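Cytosol aminopeptidase (Coxiella burnetii, PDB 3IJ3) probably acts as a manganese-dependent metalloaminopeptidase of the M17 family, removing amino acids from the N terminus of peptides. Local coordinates at residues A377-L382 with Q442-H447; K244-G249 with V347-D352; G111-N116 with Y149-F154. All blocks are in the same frame, centred on the assembly; numbering follows the deposited sequence. Where two conformers were deposited one is given.

Contact 1 (A377-L382 with Q442-H447); sequences ANQDSL and QIPWAH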
loop_
_atom_site.group_PDB
_atom_site.type_symbol
_atom_site.label_atom_id
_atom_site.label_comp_id
_atom_site.label_asym_id
_atom_site.label_seq_id
_atom_site.Cartn_x
_atom_site.Cartn_y
_atom_site.Cartn_z
ATOM N N ALA A 377 -28.439 10.048 -19.534
ATOM C CA ALA A 377 -29.525 9.808 -20.458
ATOM C C ALA A 377 -29.068 10.100 -21.883
ATOM O O ALA A 377 -28.335 11.062 -22.131
ATOM C CB ALA A 377 -30.759 10.625 -20.101
ATOM N N ASN A 378 -29.502 9.245 -22.804
ATOM C CA ASN A 378 -29.134 9.365 -24.210
ATOM C C ASN A 378 -29.953 10.357 -24.998
ATOM O O ASN A 378 -29.637 10.617 -26.173
ATOM C CB ASN A 378 -29.124 8.011 -24.913
ATOM C CG ASN A 378 -30.500 7.402 -25.064
ATOM O OD1 ASN A 378 -31.488 7.941 -24.571
ATOM N ND2 ASN A 378 -30.571 6.245 -25.756
ATOM N N GLN A 379 -30.995 10.904 -24.375
ATOM C CA GLN A 379 -31.851 11.910 -25.000
ATOM C C GLN A 379 -32.021 13.083 -24.044
ATOM O O GLN A 379 -32.374 12.904 -22.871
ATOM C CB GLN A 379 -33.214 11.311 -25.395
ATOM C CG GLN A 379 -33.083 10.303 -26.578
ATOM C CD GLN A 379 -34.412 9.845 -27.113
ATOM O OE1 GLN A 379 -35.448 10.430 -26.808
ATOM N NE2 GLN A 379 -34.389 8.801 -27.953
ATOM N N ASP A 380 -31.780 14.290 -24.546
ATOM C CA ASP A 380 -31.845 15.482 -23.681
ATOM C C ASP A 380 -33.216 15.769 -23.051
ATOM O O ASP A 380 -33.290 16.184 -21.881
ATOM C CB ASP A 380 -31.318 16.710 -24.412
ATOM C CG ASP A 380 -29.788 16.673 -24.654
ATOM O OD1 ASP A 380 -29.030 15.954 -23.955
ATOM O OD2 ASP A 380 -29.344 17.404 -25.571
ATOM N N SER A 381 -34.294 15.542 -23.785
ATOM C CA SER A 381 -35.630 15.801 -23.249
ATOM C C SER A 381 -35.911 14.943 -22.031
ATOM O O SER A 381 -36.476 15.424 -21.032
ATOM C CB SER A 381 -36.691 15.604 -24.319
ATOM O OG SER A 381 -36.497 16.514 -25.387
ATOM N N LEU A 382 -35.510 13.676 -22.098
ATOM C CA LEU A 382 -35.680 12.765 -20.970
ATOM C C LEU A 382 -34.889 13.241 -19.766
ATOM O O LEU A 382 -35.406 13.290 -18.629
ATOM C CB LEU A 382 -35.243 11.356 -21.365
ATOM C CG LEU A 382 -35.274 10.269 -20.291
ATOM C CD1 LEU A 382 -36.709 10.136 -19.678
ATOM C CD2 LEU A 382 -34.785 8.966 -20.949
ATOM N N GLN A 442 -31.923 5.823 -30.557
ATOM C CA GLN A 442 -33.348 6.008 -30.903
ATOM C C GLN A 442 -34.339 5.540 -29.835
ATOM O O GLN A 442 -35.554 5.748 -29.979
ATOM C CB GLN A 442 -33.690 5.325 -32.242
ATOM C CG GLN A 442 -32.749 5.745 -33.393
ATOM C CD GLN A 442 -32.605 7.256 -33.529
ATOM O OE1 GLN A 442 -31.493 7.768 -33.706
ATOM N NE2 GLN A 442 -33.721 7.985 -33.399
ATOM N N ILE A 443 -33.842 4.870 -28.798
ATOM C CA ILE A 443 -34.679 4.402 -27.700
ATOM C C ILE A 443 -34.365 5.277 -26.482
ATOM O O ILE A 443 -33.238 5.262 -26.010
ATOM C CB ILE A 443 -34.371 2.925 -27.363
ATOM C CG1 ILE A 443 -34.665 2.025 -28.566
ATOM C CG2 ILE A 443 -35.174 2.461 -26.141
ATOM C CD1 ILE A 443 -34.122 0.580 -28.415
ATOM N N PRO A 444 -35.357 6.018 -25.960
ATOM C CA PRO A 444 -35.082 6.878 -24.782
ATOM C C PRO A 444 -34.627 6.018 -23.609
ATOM O O PRO A 444 -35.317 5.068 -23.227
ATOM C CB PRO A 444 -36.435 7.548 -24.517
ATOM C CG PRO A 444 -37.109 7.514 -25.809
ATOM C CD PRO A 444 -36.735 6.213 -26.436
ATOM N N TRP A 445 -33.454 6.335 -23.079
ATOM C CA TRP A 445 -32.831 5.536 -22.005
ATOM C C TRP A 445 -32.176 6.394 -20.931
ATOM O O TRP A 445 -31.386 7.303 -21.239
ATOM C CB TRP A 445 -31.798 4.583 -22.658
ATOM C CG TRP A 445 -30.823 3.958 -21.714
ATOM C CD1 TRP A 445 -31.092 3.093 -20.682
ATOM C CD2 TRP A 445 -29.395 4.124 -21.737
ATOM N NE1 TRP A 445 -29.908 2.736 -20.035
ATOM C CE2 TRP A 445 -28.859 3.353 -20.674
ATOM C CE3 TRP A 445 -28.516 4.858 -22.547
ATOM C CZ2 TRP A 445 -27.489 3.298 -20.404
ATOM C CZ3 TRP A 445 -27.126 4.802 -22.253
ATOM C CH2 TRP A 445 -26.651 4.029 -21.189
ATOM N N ALA A 446 -32.490 6.088 -19.666
ATOM C CA ALA A 446 -31.914 6.765 -18.523
ATOM C C ALA A 446 -31.237 5.697 -17.659
ATOM O O ALA A 446 -31.793 4.606 -17.455
ATOM C CB ALA A 446 -32.993 7.522 -17.682
ATOM N N HIS A 447 -30.036 6.011 -17.201
ATOM C CA HIS A 447 -29.240 5.136 -16.336
ATOM C C HIS A 447 -28.931 5.896 -15.063
ATOM O O HIS A 447 -28.384 7.011 -15.106
ATOM C CB HIS A 447 -27.956 4.749 -17.062
ATOM C CG HIS A 447 -26.863 4.245 -16.172
ATOM N ND1 HIS A 447 -26.882 2.995 -15.592
ATOM C CD2 HIS A 447 -25.674 4.799 -15.832
ATOM C CE1 HIS A 447 -25.791 2.837 -14.869
ATOM N NE2 HIS A 447 -25.027 3.902 -15.022
HETATM O O HOH W 1 -36.691 8.476 -29.757
#
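The carboxamide of Asn378 stands nearly perpendicular to the indole of Trp445, the two planes 84° apart, and Asn378 CB sits at the edge of the ring, near its plane, 4.0 Å from Trp445 CE3. Both ends of that amide are engaged by backbone on the facing segment. Asn378 ND2 gives an almost straight bond to Ile443 O (2.9 Å), which lies in the amide plane. Trp445 N reaches Asn378 OD1 at 2.9 Å from above the carbonyl plane. With CG held between the backbone N and carbonyl carbon (chi1 68°), the amide reaches across to both Ile443 O and Trp445 N, and the two bonds fix its rotation. Asn378 N also donates to Trp445 O, so a single residue makes three hydrogen bonds. Alongside, the amide of Gln379 rests on the proline ring, its OE1 3.5 Å from Pro444 CG, while NE2 bonds to Asp441 O and, through a water, to Gln442 O. Leu382 slots CD2 in over the strand, 4.0 Å from Ala446 CB, and so packs the start of helix 380-393 against strand 445-454. Ala377 and Ala446 form an antiparallel non-hydrogen-bonded pair that joins the end of strand 374-377 to the same strand. Strand 353-359 flanks that strand as its parallel neighbour, and helix 427-436 packs against Trp445, whose NE1 bonds to Asp356.

Contact 2 (K244-G249 with V347-D352); sequences KVTLVG and VKEDPD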
loop_
_atom_site.group_PDB
_atom_site.type_symbol
_atom_site.label_atom_id
_atom_site.label_comp_id
_atom_site.label_asym_id
_atom_site.label_seq_id
_atom_site.Cartn_x
_atom_site.Cartn_y
_atom_site.Cartn_z
ATOM N N LYS A 244 -44.597 0.855 -23.783
ATOM C CA LYS A 244 -43.698 -0.016 -23.061
ATOM C C LYS A 244 -42.669 0.764 -22.254
ATOM O O LYS A 244 -41.908 1.557 -22.801
ATOM C CB LYS A 244 -42.989 -0.967 -24.021
ATOM C CG LYS A 244 -43.868 -2.033 -24.658
ATOM C CD LYS A 244 -43.016 -2.917 -25.579
ATOM C CE LYS A 244 -43.767 -4.157 -26.074
ATOM N NZ LYS A 244 -44.927 -3.820 -26.879
ATOM N N VAL A 245 -42.679 0.546 -20.944
ATOM C CA VAL A 245 -41.688 1.121 -20.024
ATOM C C VAL A 245 -40.975 -0.086 -19.453
ATOM O O VAL A 245 -41.625 -0.942 -18.828
ATOM C CB VAL A 245 -42.334 1.938 -18.907
ATOM C CG1 VAL A 245 -41.273 2.357 -17.845
ATOM C CG2 VAL A 245 -43.059 3.150 -19.496
ATOM N N THR A 246 -39.658 -0.167 -19.666
ATOM C CA THR A 246 -38.861 -1.291 -19.204
ATOM C C THR A 246 -37.830 -0.821 -18.189
ATOM O O THR A 246 -37.051 0.128 -18.453
ATOM C CB THR A 246 -38.167 -2.035 -20.385
ATOM O OG1 THR A 246 -39.163 -2.524 -21.298
ATOM C CG2 THR A 246 -37.250 -3.231 -19.860
ATOM N N LEU A 247 -37.838 -1.478 -17.023
ATOM C CA LEU A 247 -36.954 -1.176 -15.920
ATOM C C LEU A 247 -35.924 -2.295 -15.804
ATOM O O LEU A 247 -36.261 -3.476 -15.923
ATOM C CB LEU A 247 -37.744 -1.094 -14.619
ATOM C CG LEU A 247 -38.958 -0.157 -14.602
ATOM C CD1 LEU A 247 -39.639 -0.190 -13.191
ATOM C CD2 LEU A 247 -38.590 1.273 -15.021
ATOM N N VAL A 248 -34.675 -1.904 -15.607
ATOM C CA VAL A 248 -33.575 -2.824 -15.490
ATOM C C VAL A 248 -32.812 -2.530 -14.202
ATOM O O VAL A 248 -32.509 -1.380 -13.886
ATOM C CB VAL A 248 -32.665 -2.703 -16.696
ATOM C CG1 VAL A 248 -31.460 -3.694 -16.575
ATOM C CG2 VAL A 248 -33.438 -2.936 -18.009
ATOM N N GLY A 249 -32.515 -3.564 -13.418
ATOM C CA GLY A 249 -31.782 -3.363 -12.182
ATOM C C GLY A 249 -30.651 -4.356 -11.926
ATOM O O GLY A 249 -30.822 -5.553 -12.086
ATOM N N VAL A 347 -34.002 -3.801 -25.416
ATOM C CA VAL A 347 -34.069 -3.036 -26.671
ATOM C C VAL A 347 -34.783 -3.762 -27.821
ATOM O O VAL A 347 -35.314 -3.114 -28.715
ATOM C CB VAL A 347 -32.668 -2.541 -27.160
ATOM C CG1 VAL A 347 -32.065 -1.541 -26.176
ATOM C CG2 VAL A 347 -31.763 -3.689 -27.444
ATOM N N LYS A 348 -34.793 -5.094 -27.798
ATOM C CA LYS A 348 -35.437 -5.882 -28.853
ATOM C C LYS A 348 -36.904 -5.530 -29.074
ATOM O O LYS A 348 -37.409 -5.664 -30.181
ATOM C CB LYS A 348 -35.323 -7.380 -28.564
ATOM C CG LYS A 348 -33.917 -7.948 -28.681
ATOM C CD LYS A 348 -33.923 -9.451 -28.401
ATOM C CE LYS A 348 -32.522 -10.053 -28.458
ATOM N NZ LYS A 348 -31.918 -10.065 -29.834
ATOM N N GLU A 349 -37.586 -5.078 -28.029
ATOM C CA GLU A 349 -39.003 -4.706 -28.119
ATOM C C GLU A 349 -39.247 -3.257 -28.558
ATOM O O GLU A 349 -40.407 -2.834 -28.654
ATOM C CB GLU A 349 -39.674 -4.903 -26.748
ATOM C CG GLU A 349 -39.726 -6.334 -26.283
ATOM C CD GLU A 349 -40.491 -6.509 -24.988
ATOM O OE1 GLU A 349 -40.248 -5.731 -24.033
ATOM O OE2 GLU A 349 -41.304 -7.469 -24.910
ATOM N N ASP A 350 -38.181 -2.487 -28.794
ATOM C CA ASP A 350 -38.304 -1.073 -29.161
ATOM C C ASP A 350 -39.258 -0.354 -28.170
ATOM O O ASP A 350 -40.273 0.240 -28.562
ATOM C CB ASP A 350 -38.807 -0.902 -30.601
ATOM C CG ASP A 350 -38.678 0.530 -31.090
ATOM O OD1 ASP A 350 -37.821 1.267 -30.546
ATOM O OD2 ASP A 350 -39.433 0.923 -32.004
ATOM N N PRO A 351 -38.932 -0.422 -26.877
ATOM C CA PRO A 351 -39.785 0.168 -25.866
ATOM C C PRO A 351 -39.810 1.682 -25.923
ATOM O O PRO A 351 -38.909 2.302 -26.517
ATOM C CB PRO A 351 -39.158 -0.329 -24.546
ATOM C CG PRO A 351 -37.733 -0.532 -24.850
ATOM C CD PRO A 351 -37.667 -0.916 -26.314
ATOM N N ASP A 352 -40.837 2.280 -25.316
ATOM C CA ASP A 352 -40.954 3.743 -25.280
ATOM C C ASP A 352 -39.896 4.366 -24.366
ATOM O O ASP A 352 -39.471 5.508 -24.585
ATOM C CB ASP A 352 -42.344 4.153 -24.788
ATOM C CG ASP A 352 -42.670 5.603 -25.080
ATOM O OD1 ASP A 352 -42.575 6.006 -26.255
ATOM O OD2 ASP A 352 -43.103 6.337 -24.168
HETATM O O HOH W 2 -38.357 -4.067 -23.323
#
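Lys244, Glu349 and Pro351 carry most of this contact, in which the first residue of strand 244-252 packs against the loop after helix 335-347. The aliphatic part of Lys244 does the work. Its CB lies 3.9 Å from Pro351 CB, and farther out its CD passes 4.1 Å from Glu349 CB, the two side chains crossing at about a right angle. Extended through chi3, the lysine chain runs past Glu349 and bends at the last torsion (chi4 62°), leaving NZ 5.5 Å from Glu349 OE2, near but not paired. Glu349 is instead gripped by Lys236 at OE2 and Arg297 at OE1. One water accepts from Thr246 OG1 at 2.7 Å and donates to Glu349 OE1, bridging strand and loop where the side chains do not meet directly. Thr246 OG1 also lies 3.9 Å from Pro351 CB. On the backbone, Asp352 N makes a weak bond to Lys244 O (2.8 Å, 126° at the hydrogen), just before strand 353-359 takes up parallel pairing with 244-252. Methylene packing, one weak backbone bond and a water thus join the segments, while the carboxylate of Glu349 faces several basic groups, which would probably stabilise its ionised form.

Contact 3 (G111-N116 with Y149-F154); sequences GAFQLN and YLAKLF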
loop_
_atom_site.group_PDB
_atom_site.type_symbol
_atom_site.label_atom_id
_atom_site.label_comp_id
_atom_site.label_asym_id
_atom_site.label_seq_id
_atom_site.Cartn_x
_atom_site.Cartn_y
_atom_site.Cartn_z
ATOM N N GLY A 111 -47.451 7.745 22.548
ATOM C CA GLY A 111 -48.775 8.309 22.258
ATOM C C GLY A 111 -49.269 8.240 20.843
ATOM O O GLY A 111 -48.589 7.719 19.955
ATOM N N ALA A 112 -50.486 8.762 20.665
ATOM C CA ALA A 112 -51.176 8.852 19.388
ATOM C C ALA A 112 -51.137 10.312 19.001
ATOM O O ALA A 112 -51.724 11.155 19.687
ATOM C CB ALA A 112 -52.651 8.364 19.519
ATOM N N PHE A 113 -50.454 10.621 17.901
ATOM C CA PHE A 113 -50.243 12.013 17.485
ATOM C C PHE A 113 -50.925 12.340 16.175
ATOM O O PHE A 113 -51.369 11.454 15.450
ATOM C CB PHE A 113 -48.729 12.299 17.370
ATOM C CG PHE A 113 -47.957 12.098 18.666
ATOM C CD1 PHE A 113 -47.698 13.181 19.508
ATOM C CD2 PHE A 113 -47.501 10.841 19.050
ATOM C CE1 PHE A 113 -46.995 13.013 20.710
ATOM C CE2 PHE A 113 -46.803 10.655 20.247
ATOM C CZ PHE A 113 -46.550 11.753 21.090
ATOM N N GLN A 114 -50.995 13.621 15.851
ATOM C CA GLN A 114 -51.573 14.033 14.592
ATOM C C GLN A 114 -50.891 15.295 14.137
ATOM O O GLN A 114 -50.400 16.077 14.957
ATOM C CB GLN A 114 -53.073 14.326 14.748
ATOM C CG GLN A 114 -53.324 15.575 15.571
ATOM C CD GLN A 114 -54.785 15.875 15.809
ATOM O OE1 GLN A 114 -55.665 15.065 15.514
ATOM N NE2 GLN A 114 -55.050 17.043 16.380
ATOM N N LEU A 115 -50.848 15.480 12.823
ATOM C CA LEU A 115 -50.326 16.697 12.206
ATOM C C LEU A 115 -51.553 17.522 11.855
ATOM O O LEU A 115 -52.671 16.985 11.827
ATOM C CB LEU A 115 -49.569 16.394 10.916
ATOM C CG LEU A 115 -48.355 15.478 11.065
ATOM C CD1 LEU A 115 -47.570 15.501 9.730
ATOM C CD2 LEU A 115 -47.489 15.926 12.220
ATOM N N ASN A 116 -51.361 18.813 11.587
ATOM C CA ASN A 116 -52.455 19.712 11.172
ATOM C C ASN A 116 -52.168 20.220 9.762
ATOM O O ASN A 116 -51.140 20.837 9.512
ATOM C CB ASN A 116 -52.598 20.886 12.153
ATOM C CG ASN A 116 -53.707 21.869 11.767
ATOM O OD1 ASN A 116 -54.315 21.772 10.698
ATOM N ND2 ASN A 116 -53.975 22.824 12.658
ATOM N N TYR A 149 -41.007 1.635 18.352
ATOM C CA TYR A 149 -41.231 2.988 18.831
ATOM C C TYR A 149 -42.647 3.083 19.359
ATOM O O TYR A 149 -43.545 2.408 18.861
ATOM C CB TYR A 149 -41.002 4.002 17.727
ATOM C CG TYR A 149 -39.595 4.011 17.205
ATOM C CD1 TYR A 149 -38.537 4.437 18.002
ATOM C CD2 TYR A 149 -39.313 3.622 15.902
ATOM C CE1 TYR A 149 -37.249 4.447 17.526
ATOM C CE2 TYR A 149 -38.023 3.650 15.414
ATOM C CZ TYR A 149 -37.005 4.059 16.220
ATOM O OH TYR A 149 -35.740 4.085 15.706
ATOM N N LEU A 150 -42.845 3.914 20.367
ATOM C CA LEU A 150 -44.160 4.027 21.014
ATOM C C LEU A 150 -45.015 5.195 20.547
ATOM O O LEU A 150 -46.111 5.386 21.069
ATOM C CB LEU A 150 -43.980 4.096 22.526
ATOM C CG LEU A 150 -43.238 2.892 23.116
ATOM C CD1 LEU A 150 -43.048 3.065 24.629
ATOM C CD2 LEU A 150 -43.962 1.592 22.781
ATOM N N ALA A 151 -44.516 5.992 19.613
ATOM C CA ALA A 151 -45.291 7.082 19.060
ATOM C C ALA A 151 -45.875 6.636 17.720
ATOM O O ALA A 151 -45.170 6.039 16.878
ATOM C CB ALA A 151 -44.435 8.321 18.889
ATOM N N LYS A 152 -47.166 6.908 17.528
ATOM C CA LYS A 152 -47.856 6.607 16.263
ATOM C C LYS A 152 -48.524 7.868 15.759
ATOM O O LYS A 152 -48.873 8.746 16.554
ATOM C CB LYS A 152 -48.867 5.493 16.430
ATOM C CG LYS A 152 -48.236 4.170 16.858
ATOM C CD LYS A 152 -49.270 3.063 16.771
ATOM C CE LYS A 152 -48.705 1.692 17.137
ATOM N NZ LYS A 152 -49.751 0.658 16.828
ATOM N N LEU A 153 -48.680 7.963 14.440
ATOM C CA LEU A 153 -49.240 9.154 13.809
ATOM C C LEU A 153 -50.485 8.856 13.016
ATOM O O LEU A 153 -50.538 7.881 12.244
ATOM C CB LEU A 153 -48.198 9.763 12.865
ATOM C CG LEU A 153 -48.412 11.151 12.269
ATOM C CD1 LEU A 153 -48.414 12.226 13.396
ATOM C CD2 LEU A 153 -47.281 11.466 11.250
ATOM N N PHE A 154 -51.488 9.718 13.164
ATOM C CA PHE A 154 -52.688 9.567 12.412
ATOM C C PHE A 154 -52.425 9.817 10.924
ATOM O O PHE A 154 -51.770 10.801 10.558
ATOM C CB PHE A 154 -53.763 10.521 12.907
ATOM C CG PHE A 154 -55.005 10.482 12.077
ATOM C CD1 PHE A 154 -55.742 9.318 11.990
ATOM C CD2 PHE A 154 -55.430 11.597 11.369
ATOM C CE1 PHE A 154 -56.897 9.259 11.211
ATOM C CE2 PHE A 154 -56.575 11.544 10.592
ATOM C CZ PHE A 154 -57.299 10.367 10.508
HETATM O O HOH W 3 -51.907 13.489 11.151
#
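Two neighbouring parallel strands, 111-114 and 151-154, meet here inside the mixed sheet of the N-terminal domain, with strand 38-43 beyond the first and 29-30 beyond the second. Gly111, Ala112 and Phe113 pair with Ala151, Lys152 and Leu153. The backbone bonds alternate between the strands: Lys152 N to Gly111 O (2.9 Å), Phe113 N to Lys152 O (2.8 Å) and Phe154 N to Phe113 O (2.9 Å). A bond from Gly111 N to Leu150 O begins the ladder, and beyond its other end a water links Leu115 N with Phe154 O. On the face bearing Phe113 and Leu153, the phenyl ring swings back along its own strand because CG lies beside the backbone N (chi1 -60°). That brings CE2 to 3.6 Å from Ala151 CB and places Lys152 O in plane at the ring edge. Leu153 reaches across to the neighbouring strand, its CD1 4.0 Å from both Phe113 CB and Leu115 CD2, the two leucines crossing nearly at right angles. Leu115 and Leu153 meet helix 123-135, whereas Lys152 lies on the opposite face with Ala112. Strand 111-114, that helix and strand 151-154 form a beta-alpha-beta crossover, the building unit of alternating alpha/beta folds.

From the N terminus, contact 3 comes first: it closes the 32-residue connection that holds helix 123-135, joining two strands of the N-terminal sheet. Contact 2 follows in the catalytic domain, bringing the start of strand 244-252 to the loop after helix 335-347 across 97 intervening residues. Contact 1 then ties strand 374-377 and helix 380-393 to strand 445-454 over a further 59. The three loops run in series, none within or across another. Contacts 1 and 2 have centres 12 Å apart and serve the same mixed sheet, touching where Ile443 CD1 packs 3.7 Å from Val347 CB. Contact 3 lies on the opposite side of the chain's centre, about 42 Å from contact 2 between centres.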